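Local atomic coordinates of protein-L-isoaspartate O-methyltransferase beta-aspartate methyltransferase (Plasmodium falciparum, PDB entry 2PBF), a protein that probably methylates abnormal L-isoaspartyl residues of damaged proteins, using S-adenosyl-L-methionine as the methyl donor, and so takes part in protein repair. Residues L179-I191 / Y197-G209. Numbering follows the deposited sequence.
Sequences LVDLLAENGKLII and YTQVLYEITKKNG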
loop_
_atom_site.group_PDB
_atom_site.type_symbol
_atom_site.label_atom_id
_atom_site.label_comp_id
_atom_site.label_asym_id
_atom_site.label_seq_id
_atom_site.Cartn_x
_atom_site.Cartn_y
_atom_site.Cartn_z
ATOM N N LEU A 179 2.873 -8.400 -11.806
ATOM C CA LEU A 179 1.865 -7.495 -11.275
ATOM C C LEU A 179 0.746 -7.339 -12.294
ATOM O O LEU A 179 -0.422 -7.306 -11.925
ATOM C CB LEU A 179 2.469 -6.163 -10.794
ATOM C CG LEU A 179 3.501 -6.295 -9.649
ATOM C CD1 LEU A 179 4.190 -5.003 -9.311
ATOM C CD2 LEU A 179 2.902 -6.881 -8.396
ATOM N N VAL A 180 1.098 -7.306 -13.581
ATOM C CA VAL A 180 0.087 -7.315 -14.653
ATOM C C VAL A 180 -0.748 -8.599 -14.642
ATOM O O VAL A 180 -1.951 -8.575 -14.911
ATOM C CB VAL A 180 0.720 -7.061 -16.066
ATOM C CG1 VAL A 180 -0.244 -7.423 -17.205
ATOM C CG2 VAL A 180 1.156 -5.631 -16.184
ATOM N N ASP A 181 -0.114 -9.723 -14.340
ATOM C CA ASP A 181 -0.844 -11.000 -14.304
ATOM C C ASP A 181 -1.673 -11.193 -13.048
ATOM O O ASP A 181 -2.631 -11.953 -13.045
ATOM C CB ASP A 181 0.124 -12.174 -14.488
ATOM C CG ASP A 181 0.730 -12.208 -15.884
ATOM O OD1 ASP A 181 0.190 -11.527 -16.791
ATOM O OD2 ASP A 181 1.743 -12.896 -16.061
ATOM N N LEU A 182 -1.293 -10.506 -11.979
ATOM C CA LEU A 182 -1.983 -10.623 -10.700
ATOM C C LEU A 182 -3.229 -9.765 -10.707
ATOM O O LEU A 182 -4.066 -9.885 -9.841
ATOM C CB LEU A 182 -1.047 -10.254 -9.546
ATOM C CG LEU A 182 0.017 -11.277 -9.124
ATOM C CD1 LEU A 182 0.765 -10.767 -7.910
ATOM C CD2 LEU A 182 -0.558 -12.660 -8.827
ATOM N N LEU A 183 -3.355 -8.927 -11.729
ATOM C CA LEU A 183 -4.390 -7.928 -11.804
ATOM C C LEU A 183 -5.713 -8.490 -12.336
ATOM O O LEU A 183 -5.748 -9.126 -13.392
ATOM C CB LEU A 183 -3.879 -6.773 -12.674
ATOM C CG LEU A 183 -4.611 -5.432 -12.720
ATOM C CD1 LEU A 183 -4.695 -4.817 -11.320
ATOM C CD2 LEU A 183 -3.899 -4.501 -13.692
ATOM N N ALA A 184 -6.800 -8.232 -11.607
ATOM C CA ALA A 184 -8.145 -8.638 -12.022
ATOM C C ALA A 184 -8.760 -7.699 -13.062
ATOM O O ALA A 184 -8.360 -6.531 -13.205
ATOM C CB ALA A 184 -9.086 -8.760 -10.801
ATOM N N GLU A 185 -9.751 -8.212 -13.781
ATOM C CA GLU A 185 -10.528 -7.382 -14.678
ATOM C C GLU A 185 -11.078 -6.202 -13.886
ATOM O O GLU A 185 -11.628 -6.386 -12.802
ATOM C CB GLU A 185 -11.663 -8.196 -15.301
ATOM C CG GLU A 185 -12.656 -7.376 -16.123
ATOM C CD GLU A 185 -12.086 -6.888 -17.449
ATOM O OE1 GLU A 185 -11.005 -7.398 -17.871
ATOM O OE2 GLU A 185 -12.738 -5.999 -18.063
ATOM N N ASN A 186 -10.903 -4.995 -14.427
ATOM C CA ASN A 186 -11.343 -3.752 -13.787
ATOM C C ASN A 186 -10.511 -3.312 -12.588
ATOM O O ASN A 186 -10.803 -2.269 -11.984
ATOM C CB ASN A 186 -12.818 -3.812 -13.357
ATOM C CG ASN A 186 -13.770 -4.016 -14.518
ATOM O OD1 ASN A 186 -14.788 -4.712 -14.376
ATOM N ND2 ASN A 186 -13.456 -3.422 -15.668
ATOM N N GLY A 187 -9.504 -4.109 -12.232
ATOM C CA GLY A 187 -8.620 -3.784 -11.119
ATOM C C GLY A 187 -7.721 -2.615 -11.485
ATOM O O GLY A 187 -7.472 -2.368 -12.699
ATOM N N LYS A 188 -7.260 -1.890 -10.455
ATOM C CA LYS A 188 -6.226 -0.851 -10.586
ATOM C C LYS A 188 -4.907 -1.196 -9.890
ATOM O O LYS A 188 -4.901 -1.722 -8.769
ATOM C CB LYS A 188 -6.744 0.501 -10.085
ATOM C CG LYS A 188 -7.478 1.268 -11.165
ATOM C CD LYS A 188 -8.479 2.255 -10.643
ATOM C CE LYS A 188 -9.166 2.908 -11.850
ATOM N NZ LYS A 188 -9.950 4.106 -11.456
ATOM N N LEU A 189 -3.801 -0.872 -10.563
ATOM C CA LEU A 189 -2.434 -1.041 -10.055
ATOM C C LEU A 189 -1.810 0.344 -10.057
ATOM O O LEU A 189 -1.827 1.038 -11.079
ATOM C CB LEU A 189 -1.620 -1.929 -10.999
ATOM C CG LEU A 189 -0.388 -2.817 -10.729
ATOM C CD1 LEU A 189 0.193 -3.231 -12.110
ATOM C CD2 LEU A 189 0.719 -2.251 -9.851
ATOM N N ILE A 190 -1.303 0.739 -8.903
ATOM C CA ILE A 190 -0.591 2.000 -8.686
ATOM C C ILE A 190 0.874 1.662 -8.443
ATOM O O ILE A 190 1.206 0.929 -7.526
ATOM C CB ILE A 190 -1.171 2.749 -7.446
ATOM C CG1 ILE A 190 -2.593 3.243 -7.718
ATOM C CG2 ILE A 190 -0.230 3.884 -6.954
ATOM C CD1 ILE A 190 -2.696 4.263 -8.835
ATOM N N ILE A 191 1.754 2.191 -9.281
ATOM C CA ILE A 191 3.147 1.801 -9.214
ATOM C C ILE A 191 4.075 2.890 -9.748
ATOM O O ILE A 191 3.796 3.471 -10.785
ATOM C CB ILE A 191 3.379 0.449 -9.988
ATOM C CG1 ILE A 191 4.858 0.078 -10.019
ATOM C CG2 ILE A 191 2.734 0.487 -11.402
ATOM C CD1 ILE A 191 5.124 -1.336 -10.552
ATOM N N TYR A 197 14.660 9.967 -16.415
ATOM C CA TYR A 197 15.306 10.663 -15.286
ATOM C C TYR A 197 14.371 10.972 -14.141
ATOM O O TYR A 197 14.708 11.775 -13.275
ATOM C CB TYR A 197 15.972 11.977 -15.752
ATOM C CG TYR A 197 17.116 11.700 -16.658
ATOM C CD1 TYR A 197 18.361 11.308 -16.149
ATOM C CD2 TYR A 197 16.933 11.742 -18.033
ATOM C CE1 TYR A 197 19.391 11.016 -16.999
ATOM C CE2 TYR A 197 17.945 11.439 -18.890
ATOM C CZ TYR A 197 19.161 11.083 -18.382
ATOM O OH TYR A 197 20.136 10.803 -19.277
ATOM N N THR A 198 13.196 10.355 -14.146
ATOM C CA THR A 198 12.284 10.456 -13.027
ATOM C C THR A 198 11.722 9.088 -12.634
ATOM O O THR A 198 11.943 8.090 -13.335
ATOM C CB THR A 198 11.152 11.488 -13.286
ATOM O OG1 THR A 198 10.238 10.984 -14.259
ATOM C CG2 THR A 198 11.724 12.807 -13.770
ATOM N N GLN A 199 11.090 9.024 -11.459
ATOM C CA GLN A 199 10.178 7.924 -11.151
ATOM C C GLN A 199 8.784 8.467 -11.406
ATOM O O GLN A 199 8.451 9.551 -10.941
ATOM C CB GLN A 199 10.347 7.435 -9.715
ATOM C CG GLN A 199 11.735 6.853 -9.430
ATOM C CD GLN A 199 12.053 6.712 -7.950
ATOM O OE1 GLN A 199 11.485 7.396 -7.104
ATOM N NE2 GLN A 199 12.984 5.821 -7.637
ATOM N N VAL A 200 8.005 7.734 -12.189
ATOM C CA VAL A 200 6.677 8.165 -12.606
ATOM C C VAL A 200 5.603 7.251 -12.035
ATOM O O VAL A 200 5.582 6.048 -12.303
ATOM C CB VAL A 200 6.523 8.241 -14.168
ATOM C CG1 VAL A 200 5.167 8.834 -14.536
ATOM C CG2 VAL A 200 7.629 9.091 -14.800
ATOM N N LEU A 201 4.696 7.838 -11.271
ATOM C CA LEU A 201 3.589 7.081 -10.718
ATOM C C LEU A 201 2.559 6.787 -11.791
ATOM O O LEU A 201 2.000 7.712 -12.373
ATOM C CB LEU A 201 2.934 7.818 -9.534
ATOM C CG LEU A 201 2.002 6.975 -8.650
ATOM C CD1 LEU A 201 2.804 6.069 -7.714
ATOM C CD2 LEU A 201 1.116 7.907 -7.866
ATOM N N TYR A 202 2.316 5.494 -12.014
ATOM C CA TYR A 202 1.392 4.987 -13.023
ATOM C C TYR A 202 0.151 4.362 -12.411
ATOM O O TYR A 202 0.223 3.647 -11.414
ATOM C CB TYR A 202 2.084 3.930 -13.904
ATOM C CG TYR A 202 2.794 4.509 -15.091
ATOM C CD1 TYR A 202 4.102 4.971 -14.991
ATOM C CD2 TYR A 202 2.140 4.616 -16.322
ATOM C CE1 TYR A 202 4.747 5.517 -16.079
ATOM C CE2 TYR A 202 2.761 5.160 -17.423
ATOM C CZ TYR A 202 4.065 5.612 -17.306
ATOM O OH TYR A 202 4.675 6.147 -18.424
ATOM N N GLU A 203 -0.989 4.638 -13.012
ATOM C CA GLU A 203 -2.201 3.883 -12.736
ATOM C C GLU A 203 -2.533 2.960 -13.918
ATOM O O GLU A 203 -2.873 3.412 -15.020
ATOM C CB GLU A 203 -3.361 4.815 -12.411
ATOM C CG GLU A 203 -4.661 4.092 -12.144
ATOM C CD GLU A 203 -5.767 5.054 -11.824
ATOM O OE1 GLU A 203 -5.656 5.773 -10.801
ATOM O OE2 GLU A 203 -6.744 5.096 -12.609
ATOM N N ILE A 204 -2.419 1.664 -13.671
ATOM C CA ILE A 204 -2.675 0.665 -14.671
ATOM C C ILE A 204 -4.004 -0.050 -14.386
ATOM O O ILE A 204 -4.264 -0.469 -13.255
ATOM C CB ILE A 204 -1.493 -0.290 -14.753
ATOM C CG1 ILE A 204 -0.223 0.521 -15.082
ATOM C CG2 ILE A 204 -1.762 -1.358 -15.787
ATOM C CD1 ILE A 204 1.047 -0.044 -14.569
ATOM N N THR A 205 -4.845 -0.156 -15.416
ATOM C CA THR A 205 -6.168 -0.791 -15.319
ATOM C C THR A 205 -6.292 -1.921 -16.346
ATOM O O THR A 205 -5.612 -1.905 -17.360
ATOM C CB THR A 205 -7.282 0.238 -15.542
ATOM O OG1 THR A 205 -6.985 1.431 -14.797
ATOM C CG2 THR A 205 -8.639 -0.308 -15.092
ATOM N N LYS A 206 -7.136 -2.915 -16.069
ATOM C CA LYS A 206 -7.443 -3.975 -17.044
ATOM C C LYS A 206 -8.889 -3.808 -17.510
ATOM O O LYS A 206 -9.795 -3.661 -16.680
ATOM C CB LYS A 206 -7.237 -5.357 -16.416
ATOM C CG LYS A 206 -7.145 -6.513 -17.407
ATOM C CD LYS A 206 -6.480 -7.765 -16.774
ATOM C CE LYS A 206 -4.961 -7.674 -16.785
ATOM N NZ LYS A 206 -4.339 -8.857 -16.136
ATOM N N LYS A 207 -9.106 -3.797 -18.826
ATOM C CA LYS A 207 -10.474 -3.647 -19.366
ATOM C C LYS A 207 -10.886 -4.713 -20.401
ATOM O O LYS A 207 -12.070 -4.863 -20.737
ATOM C CB LYS A 207 -10.765 -2.209 -19.822
ATOM C CG LYS A 207 -10.844 -1.206 -18.663
ATOM C CD LYS A 207 -12.064 -0.278 -18.760
ATOM C CE LYS A 207 -11.952 0.742 -19.921
ATOM N NZ LYS A 207 -13.042 1.765 -19.906
ATOM N N ASN A 208 -9.901 -5.449 -20.904
ATOM C CA ASN A 208 -10.132 -6.832 -21.305
ATOM C C ASN A 208 -8.997 -7.695 -20.776
ATOM O O ASN A 208 -9.199 -8.463 -19.835
ATOM C CB ASN A 208 -10.368 -6.991 -22.814
ATOM C CG ASN A 208 -11.871 -7.068 -23.172
ATOM O OD1 ASN A 208 -12.431 -6.140 -23.766
ATOM N ND2 ASN A 208 -12.523 -8.182 -22.804
ATOM N N GLY A 209 -7.802 -7.528 -21.335
ATOM C CA GLY A 209 -6.638 -8.298 -20.906
ATOM C C GLY A 209 -5.368 -7.476 -20.932
ATOM O O GLY A 209 -5.042 -6.845 -21.942
HETATM O O HOH W 1 -8.010 5.957 -9.650
#
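Lys206 runs alongside the Leu183-Ala184 backbone to the C-terminal end of helix 177-182, where its NZ donates to two backbone carbonyls. Lys206 NZ lies 2.7 Å from Val180 O, nearly in line with its C=O bond, and 3.1 Å from Leu183 O, tilted out of that carbonyl's plane. A bend at chi3 (-82°) swings the ammonium onto this pair, and the partly negative helix end would be expected to favour its charge. On the backbone of the same residue, Asn186 N donates to Lys206 O (2.8 Å), while the return bond from Lys206 N to Gly187 O is weak.

From there the strands run antiparallel, their axes at 161°. Leu189 with Ile204 and Ile191 with Tyr202 form the hydrogen-bonded pairs; Ile204 N to Leu189 O is nearly straight, 172° at the hydrogen. On the face of these four residues, Ile204 CD1 packs against Ile191 CG2 at 3.6 Å. The other face carries Lys188, Ile190, Glu203 and Thr205. There Ile190 CD1 lies against Glu203 CB (3.7 Å), and the fully extended glutamate chain carries its carboxylate to a long salt bridge, Lys188 NZ to Glu203 OE2, 3.5 Å. A water bridges the lysine to Glu203 OE1, which also pairs with Arg73 of helix 64-74.

Ile190 and Leu201 pack on that same helix, whereas Leu189 meets strand 163-168. Strands 187-195 and 198-205 form a beta hairpin, with strand 212-219 beyond it; the sheet's order, 3-2-1-4-5-6-7, exchanges the last two strands of the usual class I methyltransferase fold, as known for protein-isoaspartate methyltransferases.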